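Local coordinates for putative metal-dependent hydrolase (Bacillus subtilis, PDB 6KNS), which binds two zinc ions and calcium in a metallo-beta-lactamase fold and is probably a hydrolase, perhaps related to the endoribonucleases that process tRNA 3' ends, at residues 213-218 and 229-234; 223-228 and 239-244. All coordinates share one frame; numbering follows the deposited sequence.

Overall arrangement
Strand 212-216 comes first along the chain, then helix 225-231, then edge strand 238-241, which lies parallel to strand 212-216 and beside it: a beta-alpha-beta crossover at one border of a seven-stranded mixed sheet. Contact 1 closes the outward leg, bringing 229-234 at the end of the helix back over strand 212-216. Contact 2 closes the return leg, setting 223-228 at the start of the helix against 239-244. Their segments alternate in sequence, so the two loops cross. The contacts also touch directly, since Leu215 N and Asn240 O, 2.9 Å apart, probably form a hydrogen bond between the strands. Together they tie the helix to the edge of the sheet.

Contact 1. Residues 213-218 and 229-234; sequences LLLTHL and KEAKTV. With ZN (zinc ion), chain G.
Leu213 and Leu215, two residues apart on one strand, both turn their side chains toward Ala231 on the helix, and the small methyl receives them both. CD1 of Leu215 reaches CB of Ala231 at 4.1 Å, and CD2 of Leu213 meets the same CB at 4.3 Å. In Leu215, CG stands anti to the carbonyl carbon (chi1 -57°), which carries the branch out to the helix. All three residues are buried, and the contact between the segments is apolar and small, about 80 Å² in all.

By contrast, Lys229 is exposed and its side chain points away from the strand. Thr233, also exposed, folds back on Glu230: its OG1 gives a hydrogen bond to Glu230 O at 2.6 Å, in the carbonyl plane, while Thr233 N bonds to the same oxygen.

Beyond the strand, His217 binds a zinc ion through NE2 at 2.1 Å, with Asp69, His70 and Asp161 completing the site, well away from the packing at Ala231. The contact is packing within a beta-alpha-beta unit of the metallo-beta-lactamase fold: strand 212-216, helix 225-231 and strand 238-241. Strand 212-216 runs between strands 177-181 and 238-241, and helix 198-208 adds Ala205 against Leu213 and Ala201 against Leu215.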
# COMPACT_ATOMS: atom_id res chain seq x y z
N LEU A 213 24.54 0.09 -13.76
CA LEU A 213 23.26 -0.59 -13.89
C LEU A 213 22.72 -0.99 -12.51
O LEU A 213 23.46 -1.54 -11.69
CB LEU A 213 23.40 -1.82 -14.81
CG LEU A 213 22.19 -2.72 -15.02
CD1 LEU A 213 21.01 -1.90 -15.59
CD2 LEU A 213 22.53 -3.92 -15.91
N LEU A 214 21.44 -0.70 -12.29
CA LEU A 214 20.71 -1.08 -11.07
C LEU A 214 19.51 -1.94 -11.44
O LEU A 214 18.63 -1.50 -12.15
CB LEU A 214 20.21 0.15 -10.30
CG LEU A 214 19.50 -0.12 -8.96
CD1 LEU A 214 20.48 -0.68 -7.92
CD2 LEU A 214 18.84 1.13 -8.42
N LEU A 215 19.50 -3.17 -10.94
CA LEU A 215 18.48 -4.12 -11.26
C LEU A 215 17.37 -4.04 -10.23
O LEU A 215 17.62 -4.07 -9.03
CB LEU A 215 19.10 -5.52 -11.28
CG LEU A 215 20.29 -5.71 -12.25
CD1 LEU A 215 20.89 -7.14 -12.11
CD2 LEU A 215 19.89 -5.43 -13.71
N THR A 216 16.13 -3.97 -10.68
CA THR A 216 15.00 -3.80 -9.79
C THR A 216 13.75 -4.58 -10.29
O THR A 216 13.84 -5.43 -11.21
CB THR A 216 14.75 -2.28 -9.62
OG1 THR A 216 13.76 -2.06 -8.60
CG2 THR A 216 14.28 -1.61 -10.94
N HIS A 217 12.61 -4.35 -9.66
CA HIS A 217 11.37 -5.06 -9.98
C HIS A 217 11.60 -6.55 -9.81
O HIS A 217 11.28 -7.35 -10.69
CB HIS A 217 10.90 -4.73 -11.37
CG HIS A 217 9.42 -4.79 -11.54
ND1 HIS A 217 8.76 -5.97 -11.85
CD2 HIS A 217 8.47 -3.83 -11.41
CE1 HIS A 217 7.46 -5.72 -11.93
NE2 HIS A 217 7.26 -4.43 -11.67
N LEU A 218 12.11 -6.89 -8.64
CA LEU A 218 12.75 -8.18 -8.38
C LEU A 218 11.75 -9.31 -8.19
O LEU A 218 10.62 -9.07 -7.76
CB LEU A 218 13.62 -8.06 -7.13
CG LEU A 218 14.71 -7.02 -7.17
CD1 LEU A 218 15.40 -6.90 -5.75
CD2 LEU A 218 15.69 -7.34 -8.31
N LYS A 229 25.29 -11.35 -11.24
CA LYS A 229 26.35 -12.10 -11.93
C LYS A 229 26.02 -12.35 -13.41
O LYS A 229 26.89 -12.28 -14.30
CB LYS A 229 26.56 -13.45 -11.25
CG LYS A 229 27.12 -13.38 -9.85
CD LYS A 229 27.36 -14.79 -9.27
CE LYS A 229 27.79 -14.70 -7.82
NZ LYS A 229 27.95 -16.03 -7.24
N GLU A 230 24.76 -12.65 -13.66
CA GLU A 230 24.27 -12.88 -15.02
C GLU A 230 24.38 -11.60 -15.83
O GLU A 230 24.82 -11.63 -16.97
CB GLU A 230 22.80 -13.34 -14.99
CG GLU A 230 22.60 -14.75 -14.46
CD GLU A 230 21.19 -14.99 -13.92
OE1 GLU A 230 20.25 -14.19 -14.17
OE2 GLU A 230 21.01 -16.00 -13.21
N ALA A 231 23.98 -10.46 -15.25
CA ALA A 231 24.07 -9.20 -15.99
C ALA A 231 25.53 -8.87 -16.32
O ALA A 231 25.83 -8.37 -17.41
CB ALA A 231 23.41 -8.05 -15.26
N LYS A 232 26.43 -9.18 -15.39
CA LYS A 232 27.86 -8.93 -15.59
C LYS A 232 28.47 -9.83 -16.69
O LYS A 232 29.59 -9.57 -17.08
CB LYS A 232 28.66 -9.11 -14.28
CG LYS A 232 28.26 -8.21 -13.11
CD LYS A 232 28.85 -6.82 -13.17
CE LYS A 232 30.42 -6.79 -13.04
NZ LYS A 232 31.00 -6.01 -14.23
N THR A 233 27.77 -10.88 -17.15
CA THR A 233 28.33 -11.69 -18.24
C THR A 233 28.20 -10.90 -19.53
O THR A 233 28.84 -11.21 -20.50
CB THR A 233 27.64 -13.05 -18.42
OG1 THR A 233 26.24 -12.87 -18.77
CG2 THR A 233 27.77 -13.86 -17.13
N VAL A 234 27.37 -9.86 -19.53
CA VAL A 234 27.11 -9.05 -20.74
C VAL A 234 27.69 -7.65 -20.58
O VAL A 234 28.38 -7.16 -21.45
CB VAL A 234 25.59 -8.99 -21.04
CG1 VAL A 234 25.30 -7.98 -22.14
CG2 VAL A 234 25.06 -10.39 -21.45
ZN ZN G . 5.42 -3.64 -12.32

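Contact 2. Residues 223-228 and 239-244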
# COMPACT_ATOMS: atom_id res chain seq x y z
N VAL A 223 18.12 -16.78 -6.24
CA VAL A 223 19.20 -16.09 -5.58
C VAL A 223 19.40 -14.78 -6.31
O VAL A 223 19.97 -14.76 -7.40
CB VAL A 223 20.46 -16.90 -5.64
CG1 VAL A 223 21.62 -16.18 -4.87
CG2 VAL A 223 20.16 -18.29 -5.10
N HIS A 224 18.92 -13.70 -5.70
CA HIS A 224 18.94 -12.38 -6.35
C HIS A 224 20.33 -11.97 -6.81
O HIS A 224 20.46 -11.32 -7.83
CB HIS A 224 18.40 -11.30 -5.39
CG HIS A 224 16.91 -11.25 -5.30
ND1 HIS A 224 16.25 -10.52 -4.33
CD2 HIS A 224 15.95 -11.84 -6.05
CE1 HIS A 224 14.94 -10.66 -4.50
NE2 HIS A 224 14.73 -11.45 -5.53
N ASP A 225 21.36 -12.31 -6.04
CA ASP A 225 22.74 -12.02 -6.46
C ASP A 225 23.12 -12.67 -7.79
O ASP A 225 24.01 -12.16 -8.49
CB ASP A 225 23.74 -12.43 -5.37
CG ASP A 225 23.88 -11.38 -4.26
OD1 ASP A 225 23.09 -10.41 -4.23
OD2 ASP A 225 24.81 -11.51 -3.43
N ASN A 226 22.44 -13.75 -8.17
CA ASN A 226 22.66 -14.33 -9.48
C ASN A 226 22.26 -13.40 -10.59
O ASN A 226 22.83 -13.49 -11.66
CB ASN A 226 21.95 -15.67 -9.67
CG ASN A 226 22.63 -16.81 -8.95
OD1 ASN A 226 23.79 -16.71 -8.57
ND2 ASN A 226 21.92 -17.90 -8.77
N LEU A 227 21.27 -12.53 -10.36
CA LEU A 227 20.86 -11.56 -11.39
C LEU A 227 22.00 -10.61 -11.71
O LEU A 227 22.25 -10.30 -12.84
CB LEU A 227 19.63 -10.75 -10.95
CG LEU A 227 18.34 -11.54 -10.66
CD1 LEU A 227 17.30 -10.69 -9.94
CD2 LEU A 227 17.80 -12.10 -11.98
N ARG A 228 22.70 -10.14 -10.68
CA ARG A 228 23.89 -9.35 -10.87
C ARG A 228 25.01 -10.10 -11.62
O ARG A 228 25.61 -9.54 -12.54
CB ARG A 228 24.42 -8.89 -9.52
CG ARG A 228 25.68 -8.10 -9.62
CD ARG A 228 26.21 -7.69 -8.25
NE ARG A 228 27.56 -7.20 -8.46
CZ ARG A 228 28.63 -7.95 -8.68
NH1 ARG A 228 28.57 -9.30 -8.66
NH2 ARG A 228 29.79 -7.36 -8.91
N VAL A 239 27.24 -3.18 -11.61
CA VAL A 239 25.88 -3.67 -11.50
C VAL A 239 25.53 -3.93 -10.01
O VAL A 239 26.23 -4.70 -9.31
CB VAL A 239 25.66 -4.99 -12.29
CG1 VAL A 239 24.17 -5.42 -12.24
CG2 VAL A 239 26.14 -4.86 -13.76
N ASN A 240 24.44 -3.30 -9.56
CA ASN A 240 23.90 -3.49 -8.23
C ASN A 240 22.46 -4.01 -8.27
O ASN A 240 21.74 -3.87 -9.26
CB ASN A 240 23.92 -2.16 -7.47
CG ASN A 240 25.33 -1.65 -7.27
OD1 ASN A 240 26.11 -2.29 -6.60
ND2 ASN A 240 25.68 -0.53 -7.88
N ILE A 241 22.08 -4.63 -7.17
CA ILE A 241 20.72 -5.09 -6.91
C ILE A 241 20.04 -4.01 -6.06
O ILE A 241 20.56 -3.61 -5.03
CB ILE A 241 20.72 -6.43 -6.15
CG1 ILE A 241 21.53 -7.51 -6.91
CG2 ILE A 241 19.28 -6.94 -5.93
CD1 ILE A 241 21.12 -7.59 -8.39
N ALA A 242 18.88 -3.56 -6.49
CA ALA A 242 18.08 -2.58 -5.78
C ALA A 242 17.64 -3.12 -4.40
O ALA A 242 17.40 -4.30 -4.26
CB ALA A 242 16.83 -2.23 -6.62
N LYS A 243 17.52 -2.25 -3.40
CA LYS A 243 16.86 -2.56 -2.12
C LYS A 243 16.31 -1.25 -1.57
O LYS A 243 16.82 -0.19 -1.92
CB LYS A 243 17.85 -3.20 -1.11
CG LYS A 243 19.10 -2.30 -0.73
CD LYS A 243 19.84 -2.79 0.57
CE LYS A 243 20.37 -4.20 0.42
NZ LYS A 243 21.12 -4.64 1.65
N SER A 244 15.28 -1.28 -0.72
CA SER A 244 14.82 -0.03 -0.09
C SER A 244 16.02 0.58 0.60
O SER A 244 16.77 -0.12 1.24
CB SER A 244 13.69 -0.25 0.96
OG SER A 244 12.53 -0.82 0.37
O HOH W 1 29.39 -4.66 -10.16
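Val239 meets Arg228 where the two backbones come closest, with CA atoms 6.1 Å apart. Its CG1 lies 4.0 Å from CG of Arg228, and the two side chains cross obliquely. The arginine chain leaves the helix with CG anti to the backbone N (chi1 178°) and stays extended as far as NE, carrying the guanidinium past the carbonyl of Val239. NE approaches Val239 O at 3.0 Å, with the oxygen at the edge of the guanidinium and near its plane, but the N-H is bent to 124° and the bond is weak. A water also bridges the two residues, accepting from Arg228 NH2 and from Val239 N, both at 3.0 Å. The arginine thus meets the C=O of Val239 by a weak direct bond and its N-H by way of water.

At Asn240 the side chain points away from the helix, and its ND2 bonds to Glu238. Its backbone pairs with Leu213 and Leu215, so 238-241 joins the sheet as a parallel edge strand and helix 225-231 forms the connection of a beta-alpha-beta crossover.

Ile241 then turns back toward segment 223-228 and packs against it. CD1 lies 3.7 Å from CB of Arg228 and 4.3 Å from CB of Leu227, and it is also 3.8 Å from the carbonyl O of His224. With CG1 anti to the carbonyl carbon (chi1 -56°), that branch is directed to the helix side, while CG2 is the branch nearest CB of His224, whose ring leads away and bonds through NE2 to Pro219 O. Ala242 lies beyond the helix contact and packs on Thr216 and Cys14.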